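Local coordinates for protein dermonecrotic toxin (Pasteurella multocida, PDB 2EBF) that acts as a potent mitogen and osteolytic toxin associated with progressive atrophic rhinitis of pigs, this chain being its C-terminal region, at residues D173-R176 / F177-D181; A308-R312 / N313-T317; D408-Q411 / Q412-Q416; K425-D428 / A429-N433. All blocks are in the same frame, centred on the assembly; numbering follows the deposited sequence.

In the fold
All four interactions are local turns of helix, met in series along the chain; none nests in or crosses another. Interaction 1 forms the last turns of helix 171-180. Interaction 2 is the bend from helix 305-309 into helix 312-333, whose later turns pack against helix 171-180; the centres of interactions 1 and 2 are about 19 Å apart. Interactions 3 and 4 sit in successive helices, 407-418 and 425-434, on the chain between parallel strands 399-402 and 456-461 of the mixed sheet. These two touch each other, their centres about 11 Å apart, while the centres of interactions 2 and 3 are about 25 Å apart.

Interaction 1 of 4, residues D173-R176 / F177-D181; sequences DLIR and FALQD
F177 O, near the C-terminal end of helix 171-180, is met by three donors from further on, while F177 N bonds one turn back to D173 O at 3.0 Å. Amide NE2 of Q180 is the firm donor: it meets F177 O at 2.9 Å, in the carbonyl plane and on a lone pair, whereas the backbone N atoms of Q180 and D181 reach the same oxygen only weakly. Q180 gets there by folding back. Its CG stands between backbone N and carbonyl carbon (chi1 65°) and the chain bends again beyond it, which brings NE2 back to F177 O. The regular ladder, A178 N to L174 O and L179 N to I175 O, slackens at this point, since Q180 N makes only a weak bond to R176 O. D181 then leaves the helix, with OD1 taken by V183 N and I184 N and OD2 in a salt bridge to R322.

R176 runs extended back along the helix to D173, and NH1 lies 2.8 Å from OD1 in a salt bridge that comes in from above the carboxylate plane, 43° out of it. R176 has a second partner: its NH2 donates to T553 O. Y474 of helix 473-490 lies against both members of the pair, while L174 and F177 pack on M326 of helix 312-333. Where I175 and L179 lie side by side and point the same way, CG2 of I175 is 3.9 Å from CD1 of L179, and L179 CG comes to 3.3 Å from I175 O.

Interaction 2 of 4, residues A308-R312 / N313-T317; sequences AFATR and NFFNT. With GLC (alpha-D-glucopyranose), chain B.
A310 and T311 are extended, breaking helix 305-309 from helix 312-333, and the new helix opens with F315 N on T311 O and N316 N on R312 O, both 2.9 Å. T311 holds the N-cap position. N313 N donates to a water at 2.9 Å; the link from that water to T311 OG1 is doubtful, because T311 CG2 sits implausibly close to F314 and the placing of the two branches is uncertain. A310 CB fills the corner of the bend, at the edge of the F314 ring.

R312, bent at chi2 and chi3, runs across the start of the helix, with CD and NH1 facing N316. CD passes 3.3 Å from N316 OD1, and NH1 makes a weak bond to that same oxygen, with the guanidinium and amide planes 85° apart. NE comes to 3.0 Å from O6 of the bound glucose. NH2 has its stronger partner in E100, a salt bridge, and F188 adds a cation-pi contact. R312 belongs to the glycan pocket with L104, F188, R189, G190 and A192. Held by E100 and F188, with a weak bond to N316, its guanidinium is likely to be kept in place beside the sugar.

Interaction 3 of 4, residues D408-Q411 / Q412-Q416; sequences DIVQ and QEISQ
V410 and I414 cross obliquely one turn apart, the CG2 methyl of V410 facing CD1 of I414 at 4.1 Å. I414 keeps CG1 beside its backbone N (chi1 -73°), and the branch therefore doubles back over the carbonyl of V410, one turn earlier, with CG1 3.3 Å from V410 O. The same oxygen takes I414 N at 2.7 Å, the donor nearly along the C=O axis, so it is covered by a strong bond and by the side chain of its own donor. Behind this pair, S415 N bonds to Q411 O at 3.0 Å.

The turn is kinked: the N atoms of Q412 and E413 make no bond to the turn before. A water is inserted in the gap; it lies 2.5 Å from I409 O, doubtfully short, and accepts from E413 N at 3.2 Å. Helix 407-418 thus stays continuous although its backbone ladder has been opened on one side. It belongs to the helical connection that carries the chain from strand 399-402 to its parallel neighbour 456-461, a beta-alpha-beta crossover with more than one helix in the link. I414 faces that sheet, resting on F457 and A459, and it also touches L427 of helix 425-434.

E413 points another way from I414. Its extended chain carries OE1 across to L427 N, 2.8 Å away, a probable hydrogen bond at the start of the next helix, and its side chain also touches T426 and W424. Q411 has CG set between backbone N and carbonyl carbon (chi1 65°), which leaves CG beside Q412 N.

Interaction 4 of 4, residues K425-D428 / A429-N433; sequences KTLD and AMLFN
K425 O receives A429 N at 2.8 Å and begins an unbroken alpha-helical ladder through helix 425-434: M430 N to T426 O and L431 N to L427 O follow at the same length, then F432 N to D428 O at 3.0 Å. All four are near straight, with N-H...O angles of 158 to 164°.

Among the apolar contacts, T426, L427 and M430 face helix 407-418, while L427 and L431 also meet helix 442-452. T426 and M430 lie alongside, pointing the same way, and the CG2 methyl of T426 meets the terminal CE of M430 at 3.9 Å. The extended M430 chain carries that methyl out, past T426 O, toward I409 and V410. L427 and L431 touch more loosely, CG to CD1 at 4.3 Å, and both rest on L447.

Charge and ring meet on another side. D428 has CG anti to its backbone N (chi1 -171°), which swings the carboxylate alongside F432; OD2 lies 3.9 Å from ring atom CE1, with the two planes 53° apart. OD2 also bonds to Y285 OH, and OD1 makes a salt bridge to R444. R444 in turn is a cation-pi partner of F432. The carboxylate and the ring, one turn apart, therefore share one guanidinium, whose positive charge would offset the negative charge of D428; the bridge links helix 425-434 to helix 442-452.

Interaction 1 of 4, residues D173-R176 / F177-D181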
loop_
_atom_site.group_PDB
_atom_site.type_symbol
_atom_site.label_atom_id
_atom_site.label_comp_id
_atom_site.label_asym_id
_atom_site.label_seq_id
_atom_site.Cartn_x
_atom_site.Cartn_y
_atom_site.Cartn_z
ATOM N N ASP A 173 0.243 -10.920 1.961
ATOM C CA ASP A 173 1.506 -10.385 1.465
ATOM C C ASP A 173 1.922 -9.108 2.209
ATOM O O ASP A 173 3.108 -8.869 2.394
ATOM C CB ASP A 173 1.437 -10.150 -0.042
ATOM C CG ASP A 173 1.507 -11.436 -0.838
ATOM O OD1 ASP A 173 2.197 -12.394 -0.409
ATOM O OD2 ASP A 173 0.864 -11.490 -1.899
ATOM N N LEU A 174 0.957 -8.294 2.631
ATOM C CA LEU A 174 1.292 -7.101 3.436
ATOM C C LEU A 174 1.813 -7.520 4.823
ATOM O O LEU A 174 2.706 -6.874 5.384
ATOM C CB LEU A 174 0.127 -6.107 3.515
ATOM C CG LEU A 174 -0.064 -5.209 2.278
ATOM C CD1 LEU A 174 -1.506 -4.720 2.135
ATOM C CD2 LEU A 174 0.904 -4.018 2.278
ATOM N N ILE A 175 1.282 -8.626 5.351
ATOM C CA ILE A 175 1.832 -9.225 6.574
ATOM C C ILE A 175 3.267 -9.706 6.336
ATOM O O ILE A 175 4.142 -9.449 7.158
ATOM C CB ILE A 175 0.942 -10.381 7.118
ATOM C CG1 ILE A 175 -0.358 -9.820 7.707
ATOM C CG2 ILE A 175 1.710 -11.247 8.145
ATOM C CD1 ILE A 175 -1.450 -10.897 7.970
ATOM N N ARG A 176 3.511 -10.388 5.215
ATOM C CA ARG A 176 4.867 -10.861 4.907
ATOM C C ARG A 176 5.865 -9.698 4.835
ATOM O O ARG A 176 6.976 -9.792 5.369
ATOM C CB ARG A 176 4.891 -11.679 3.613
ATOM C CG ARG A 176 3.999 -12.904 3.651
ATOM C CD ARG A 176 4.190 -13.733 2.395
ATOM N NE ARG A 176 3.643 -15.080 2.521
ATOM C CZ ARG A 176 2.509 -15.497 1.964
ATOM N NH1 ARG A 176 1.771 -14.679 1.222
ATOM N NH2 ARG A 176 2.126 -16.756 2.138
ATOM N N PHE A 177 5.457 -8.609 4.181
ATOM C CA PHE A 177 6.255 -7.376 4.148
ATOM C C PHE A 177 6.566 -6.863 5.555
ATOM O O PHE A 177 7.719 -6.559 5.861
ATOM C CB PHE A 177 5.539 -6.292 3.324
ATOM C CG PHE A 177 6.137 -4.902 3.475
ATOM C CD1 PHE A 177 7.403 -4.618 2.981
ATOM C CD2 PHE A 177 5.418 -3.891 4.107
ATOM C CE1 PHE A 177 7.961 -3.349 3.122
ATOM C CE2 PHE A 177 5.953 -2.612 4.244
ATOM C CZ PHE A 177 7.230 -2.341 3.751
ATOM N N ALA A 178 5.532 -6.771 6.400
ATOM C CA ALA A 178 5.673 -6.238 7.761
ATOM C C ALA A 178 6.650 -7.071 8.576
ATOM O O ALA A 178 7.494 -6.526 9.284
ATOM C CB ALA A 178 4.317 -6.185 8.465
ATOM N N LEU A 179 6.547 -8.393 8.442
ATOM C CA LEU A 179 7.359 -9.330 9.230
ATOM C C LEU A 179 8.854 -9.268 8.926
ATOM O O LEU A 179 9.689 -9.539 9.796
ATOM C CB LEU A 179 6.860 -10.767 9.028
ATOM C CG LEU A 179 5.505 -11.160 9.626
ATOM C CD1 LEU A 179 5.177 -12.606 9.242
ATOM C CD2 LEU A 179 5.494 -10.999 11.137
ATOM N N GLN A 180 9.191 -8.936 7.687
ATOM C CA GLN A 180 10.588 -8.833 7.278
ATOM C C GLN A 180 11.148 -7.417 7.412
ATOM O O GLN A 180 12.357 -7.236 7.482
ATOM C CB GLN A 180 10.782 -9.378 5.847
ATOM C CG GLN A 180 10.070 -8.587 4.732
ATOM C CD GLN A 180 10.808 -7.317 4.329
ATOM O OE1 GLN A 180 12.033 -7.333 4.108
ATOM N NE2 GLN A 180 10.073 -6.206 4.234
ATOM N N ASP A 181 10.276 -6.417 7.443
ATOM C CA ASP A 181 10.722 -5.028 7.479
ATOM C C ASP A 181 11.514 -4.685 8.751
ATOM O O ASP A 181 11.055 -4.942 9.860
ATOM C CB ASP A 181 9.531 -4.094 7.286
ATOM C CG ASP A 181 9.938 -2.646 7.206
ATOM O OD1 ASP A 181 10.088 -2.031 8.275
ATOM O OD2 ASP A 181 10.091 -2.115 6.081
#

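Interaction 2 of 4, residues A308-R312 / N313-T317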
loop_
_atom_site.group_PDB
_atom_site.type_symbol
_atom_site.label_atom_id
_atom_site.label_comp_id
_atom_site.label_asym_id
_atom_site.label_seq_id
_atom_site.Cartn_x
_atom_site.Cartn_y
_atom_site.Cartn_z
ATOM N N ALA A 308 16.642 1.515 17.502
ATOM C CA ALA A 308 17.498 2.054 18.547
ATOM C C ALA A 308 17.277 3.543 18.815
ATOM O O ALA A 308 17.288 3.972 19.975
ATOM C CB ALA A 308 18.972 1.795 18.197
ATOM N N PHE A 309 17.067 4.324 17.752
ATOM C CA PHE A 309 17.189 5.785 17.841
ATOM C C PHE A 309 15.963 6.620 17.467
ATOM O O PHE A 309 15.879 7.793 17.848
ATOM C CB PHE A 309 18.358 6.275 16.986
ATOM C CG PHE A 309 19.673 5.609 17.288
ATOM C CD1 PHE A 309 20.456 5.108 16.249
ATOM C CD2 PHE A 309 20.140 5.501 18.595
ATOM C CE1 PHE A 309 21.684 4.506 16.500
ATOM C CE2 PHE A 309 21.367 4.895 18.865
ATOM C CZ PHE A 309 22.144 4.398 17.816
ATOM N N ALA A 310 15.030 6.045 16.710
ATOM C CA ALA A 310 13.883 6.815 16.243
ATOM C C ALA A 310 13.065 7.346 17.416
ATOM O O ALA A 310 12.954 6.686 18.453
ATOM C CB ALA A 310 13.006 5.976 15.299
ATOM N N THR A 311 12.515 8.549 17.268
ATOM C CA THR A 311 11.454 8.975 18.163
ATOM C C THR A 311 10.269 8.060 17.898
ATOM O O THR A 311 10.110 7.579 16.776
ATOM C CB THR A 311 11.024 10.428 17.904
ATOM O OG1 THR A 311 10.029 10.808 18.861
ATOM C CG2 THR A 311 10.447 10.582 16.535
ATOM N N ARG A 312 9.443 7.817 18.911
ATOM C CA ARG A 312 8.277 6.950 18.708
ATOM C C ARG A 312 7.378 7.508 17.614
ATOM O O ARG A 312 6.769 6.759 16.854
ATOM C CB ARG A 312 7.488 6.737 20.002
ATOM C CG ARG A 312 6.181 5.944 19.803
ATOM C CD ARG A 312 6.388 4.648 19.004
ATOM N NE ARG A 312 6.601 3.532 19.899
ATOM C CZ ARG A 312 5.807 2.467 20.018
ATOM N NH1 ARG A 312 4.735 2.294 19.249
ATOM N NH2 ARG A 312 6.126 1.548 20.910
ATOM N N ASN A 313 7.321 8.830 17.526
ATOM C CA ASN A 313 6.510 9.499 16.528
ATOM C C ASN A 313 6.964 9.243 15.097
ATOM O O ASN A 313 6.143 8.975 14.216
ATOM C CB ASN A 313 6.507 10.995 16.799
ATOM C CG ASN A 313 5.124 11.526 17.033
ATOM O OD1 ASN A 313 4.522 12.146 16.141
ATOM N ND2 ASN A 313 4.583 11.263 18.227
ATOM N N PHE A 314 8.276 9.350 14.868
ATOM C CA PHE A 314 8.867 9.087 13.561
ATOM C C PHE A 314 8.731 7.604 13.231
ATOM O O PHE A 314 8.409 7.237 12.103
ATOM C CB PHE A 314 10.343 9.507 13.541
ATOM C CG PHE A 314 11.049 9.205 12.249
ATOM C CD1 PHE A 314 10.763 9.926 11.099
ATOM C CD2 PHE A 314 12.007 8.202 12.187
ATOM C CE1 PHE A 314 11.424 9.648 9.894
ATOM C CE2 PHE A 314 12.669 7.914 10.989
ATOM C CZ PHE A 314 12.375 8.641 9.847
ATOM N N PHE A 315 8.980 6.768 14.233
ATOM C CA PHE A 315 8.817 5.320 14.107
ATOM C C PHE A 315 7.402 4.966 13.618
ATOM O O PHE A 315 7.250 4.300 12.599
ATOM C CB PHE A 315 9.139 4.641 15.447
ATOM C CG PHE A 315 9.136 3.135 15.388
ATOM C CD1 PHE A 315 10.309 2.431 15.096
ATOM C CD2 PHE A 315 7.968 2.419 15.642
ATOM C CE1 PHE A 315 10.304 1.017 15.051
ATOM C CE2 PHE A 315 7.958 1.002 15.592
ATOM C CZ PHE A 315 9.131 0.321 15.305
ATOM N N ASN A 316 6.379 5.438 14.328
ATOM C CA ASN A 316 4.978 5.183 13.945
ATOM C C ASN A 316 4.627 5.666 12.542
ATOM O O ASN A 316 3.950 4.974 11.786
ATOM C CB ASN A 316 4.023 5.816 14.963
ATOM C CG ASN A 316 4.014 5.085 16.282
ATOM O OD1 ASN A 316 4.554 3.984 16.394
ATOM N ND2 ASN A 316 3.385 5.688 17.291
ATOM N N THR A 317 5.096 6.859 12.197
ATOM C CA THR A 317 4.853 7.431 10.876
ATOM C C THR A 317 5.477 6.582 9.771
ATOM O O THR A 317 4.869 6.365 8.722
ATOM C CB THR A 317 5.404 8.850 10.810
ATOM O OG1 THR A 317 4.652 9.666 11.712
ATOM C CG2 THR A 317 5.314 9.417 9.381
HETATM C C1 GLC B . 10.747 2.986 24.872
HETATM C C2 GLC B . 10.671 4.237 25.753
HETATM C C3 GLC B . 9.408 4.202 26.619
HETATM C C4 GLC B . 8.157 4.004 25.755
HETATM C C5 GLC B . 8.298 2.801 24.804
HETATM C C6 GLC B . 7.149 2.726 23.791
HETATM O O1 GLC B . 10.939 1.834 25.697
HETATM O O2 GLC B . 11.840 4.361 26.582
HETATM O O3 GLC B . 9.296 5.428 27.348
HETATM O O4 GLC B . 7.008 3.871 26.596
HETATM O O5 GLC B . 9.544 2.840 24.089
HETATM O O6 GLC B . 7.193 3.812 22.847
HETATM O O HOH W 1 7.775 10.547 19.874
#

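Interaction 3 of 4, residues D408-Q411 / Q412-Q416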
loop_
_atom_site.group_PDB
_atom_site.type_symbol
_atom_site.label_atom_id
_atom_site.label_comp_id
_atom_site.label_asym_id
_atom_site.label_seq_id
_atom_site.Cartn_x
_atom_site.Cartn_y
_atom_site.Cartn_z
ATOM N N ASP A 408 13.693 12.979 -2.801
ATOM C CA ASP A 408 13.186 13.473 -1.517
ATOM C C ASP A 408 14.249 14.180 -0.676
ATOM O O ASP A 408 13.920 14.904 0.269
ATOM C CB ASP A 408 12.497 12.349 -0.712
ATOM C CG ASP A 408 13.407 11.153 -0.448
ATOM O OD1 ASP A 408 13.892 10.541 -1.419
ATOM O OD2 ASP A 408 13.618 10.800 0.739
ATOM N N ILE A 409 15.518 13.979 -1.023
ATOM C CA ILE A 409 16.613 14.626 -0.307
ATOM C C ILE A 409 17.290 15.725 -1.130
ATOM O O ILE A 409 17.641 16.772 -0.584
ATOM C CB ILE A 409 17.677 13.597 0.188
ATOM C CG1 ILE A 409 17.026 12.458 0.995
ATOM C CG2 ILE A 409 18.795 14.302 0.998
ATOM C CD1 ILE A 409 16.163 12.911 2.175
ATOM N N VAL A 410 17.464 15.495 -2.432
ATOM C CA VAL A 410 18.324 16.373 -3.243
ATOM C C VAL A 410 17.711 17.037 -4.485
ATOM O O VAL A 410 18.443 17.660 -5.257
ATOM C CB VAL A 410 19.655 15.667 -3.644
ATOM C CG1 VAL A 410 20.442 15.248 -2.411
ATOM C CG2 VAL A 410 19.398 14.479 -4.580
ATOM N N GLN A 411 16.395 16.925 -4.680
ATOM C CA GLN A 411 15.748 17.547 -5.847
ATOM C C GLN A 411 15.960 19.066 -5.876
ATOM O O GLN A 411 16.281 19.635 -6.918
ATOM C CB GLN A 411 14.254 17.175 -5.964
ATOM C CG GLN A 411 13.325 17.675 -4.838
ATOM C CD GLN A 411 11.928 17.023 -4.844
ATOM O OE1 GLN A 411 11.182 17.133 -3.867
ATOM N NE2 GLN A 411 11.578 16.350 -5.936
ATOM N N GLN A 412 15.808 19.699 -4.719
ATOM C CA GLN A 412 16.052 21.131 -4.570
ATOM C C GLN A 412 17.518 21.464 -4.858
ATOM O O GLN A 412 17.807 22.410 -5.584
ATOM C CB GLN A 412 15.646 21.573 -3.165
ATOM C CG GLN A 412 15.853 23.053 -2.837
ATOM C CD GLN A 412 15.636 23.357 -1.350
ATOM O OE1 GLN A 412 16.029 24.418 -0.855
ATOM N NE2 GLN A 412 15.009 22.416 -0.630
ATOM N N GLU A 413 18.433 20.674 -4.300
ATOM C CA GLU A 413 19.869 20.861 -4.525
ATOM C C GLU A 413 20.282 20.638 -5.986
ATOM O O GLU A 413 21.178 21.322 -6.492
ATOM C CB GLU A 413 20.687 19.974 -3.586
ATOM C CG GLU A 413 20.731 20.487 -2.139
ATOM C CD GLU A 413 21.645 19.674 -1.229
ATOM O OE1 GLU A 413 22.622 19.066 -1.719
ATOM O OE2 GLU A 413 21.386 19.651 -0.010
ATOM N N ILE A 414 19.630 19.694 -6.662
ATOM C CA ILE A 414 19.846 19.503 -8.099
ATOM C C ILE A 414 19.459 20.766 -8.852
ATOM O O ILE A 414 20.221 21.267 -9.683
ATOM C CB ILE A 414 19.066 18.287 -8.656
ATOM C CG1 ILE A 414 19.726 16.988 -8.188
ATOM C CG2 ILE A 414 18.984 18.350 -10.189
ATOM C CD1 ILE A 414 18.880 15.743 -8.397
ATOM N N SER A 415 18.274 21.281 -8.535
ATOM C CA SER A 415 17.795 22.525 -9.114
ATOM C C SER A 415 18.791 23.656 -8.846
ATOM O O SER A 415 19.046 24.482 -9.718
ATOM C CB SER A 415 16.414 22.861 -8.557
ATOM O OG SER A 415 15.852 23.956 -9.247
ATOM N N GLN A 416 19.370 23.662 -7.647
ATOM C CA GLN A 416 20.438 24.598 -7.296
ATOM C C GLN A 416 21.686 24.446 -8.170
ATOM O O GLN A 416 22.223 25.443 -8.667
ATOM C CB GLN A 416 20.807 24.461 -5.819
ATOM C CG GLN A 416 20.289 25.583 -4.932
ATOM C CD GLN A 416 18.841 25.424 -4.505
ATOM O OE1 GLN A 416 18.548 25.354 -3.310
ATOM N NE2 GLN A 416 17.927 25.379 -5.472
HETATM O O HOH W 2 17.333 18.961 -1.783
#

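Interaction 4 of 4, residues K425-D428 / A429-N433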
loop_
_atom_site.group_PDB
_atom_site.type_symbol
_atom_site.label_atom_id
_atom_site.label_comp_id
_atom_site.label_asym_id
_atom_site.label_seq_id
_atom_site.Cartn_x
_atom_site.Cartn_y
_atom_site.Cartn_z
ATOM N N LYS A 425 25.724 20.723 -1.282
ATOM C CA LYS A 425 26.775 19.946 -0.615
ATOM C C LYS A 425 26.390 18.477 -0.408
ATOM O O LYS A 425 27.219 17.582 -0.599
ATOM C CB LYS A 425 27.194 20.593 0.719
ATOM C CG LYS A 425 27.737 22.030 0.629
ATOM C CD LYS A 425 29.123 22.103 -0.014
ATOM C CE LYS A 425 29.625 23.550 -0.148
ATOM N NZ LYS A 425 29.902 24.191 1.177
ATOM N N THR A 426 25.141 18.232 -0.016
ATOM C CA THR A 426 24.642 16.856 0.147
ATOM C C THR A 426 24.667 16.104 -1.181
ATOM O O THR A 426 25.175 14.982 -1.264
ATOM C CB THR A 426 23.225 16.825 0.753
ATOM O OG1 THR A 426 23.233 17.533 1.997
ATOM C CG2 THR A 426 22.766 15.387 1.000
ATOM N N LEU A 427 24.140 16.743 -2.219
ATOM C CA LEU A 427 24.262 16.244 -3.588
ATOM C C LEU A 427 25.723 15.920 -3.944
ATOM O O LEU A 427 26.031 14.810 -4.406
ATOM C CB LEU A 427 23.659 17.259 -4.569
ATOM C CG LEU A 427 23.733 16.979 -6.082
ATOM C CD1 LEU A 427 23.020 15.675 -6.442
ATOM C CD2 LEU A 427 23.182 18.154 -6.887
ATOM N N ASP A 428 26.619 16.876 -3.692
ATOM C CA ASP A 428 28.046 16.724 -3.980
ATOM C C ASP A 428 28.628 15.502 -3.273
ATOM O O ASP A 428 29.321 14.688 -3.894
ATOM C CB ASP A 428 28.802 17.999 -3.572
ATOM C CG ASP A 428 30.250 18.008 -4.041
ATOM O OD1 ASP A 428 30.538 17.539 -5.168
ATOM O OD2 ASP A 428 31.110 18.498 -3.278
ATOM N N ALA A 429 28.326 15.371 -1.981
ATOM C CA ALA A 429 28.767 14.228 -1.192
ATOM C C ALA A 429 28.210 12.931 -1.759
ATOM O O ALA A 429 28.926 11.925 -1.867
ATOM C CB ALA A 429 28.336 14.390 0.256
ATOM N N MET A 430 26.929 12.956 -2.125
ATOM C CA MET A 430 26.284 11.773 -2.691
ATOM C C MET A 430 26.925 11.370 -4.023
ATOM O O MET A 430 27.145 10.174 -4.278
ATOM C CB MET A 430 24.772 11.984 -2.825
ATOM C CG MET A 430 24.032 11.977 -1.484
ATOM S SD MET A 430 22.250 11.862 -1.721
ATOM C CE MET A 430 21.635 11.808 -0.041
ATOM N N LEU A 431 27.260 12.360 -4.848
ATOM C CA LEU A 431 27.989 12.098 -6.101
ATOM C C LEU A 431 29.352 11.451 -5.863
ATOM O O LEU A 431 29.713 10.500 -6.560
ATOM C CB LEU A 431 28.141 13.364 -6.951
ATOM C CG LEU A 431 26.864 13.978 -7.544
ATOM C CD1 LEU A 431 27.166 15.331 -8.169
ATOM C CD2 LEU A 431 26.180 13.056 -8.560
ATOM N N PHE A 432 30.096 11.952 -4.872
ATOM C CA PHE A 432 31.376 11.348 -4.498
ATOM C C PHE A 432 31.223 9.882 -4.149
ATOM O O PHE A 432 32.050 9.055 -4.539
ATOM C CB PHE A 432 32.021 12.083 -3.318
ATOM C CG PHE A 432 32.942 13.181 -3.726
ATOM C CD1 PHE A 432 32.778 14.462 -3.223
ATOM C CD2 PHE A 432 33.968 12.940 -4.640
ATOM C CE1 PHE A 432 33.633 15.491 -3.604
ATOM C CE2 PHE A 432 34.829 13.964 -5.036
ATOM C CZ PHE A 432 34.665 15.242 -4.508
ATOM N N ASN A 433 30.163 9.571 -3.405
ATOM C CA ASN A 433 29.857 8.201 -3.050
ATOM C C ASN A 433 29.541 7.342 -4.260
ATOM O O ASN A 433 30.103 6.255 -4.412
ATOM C CB ASN A 433 28.712 8.163 -2.053
ATOM C CG ASN A 433 29.185 8.358 -0.649
ATOM O OD1 ASN A 433 29.412 9.482 -0.199
ATOM N ND2 ASN A 433 29.353 7.256 0.061
#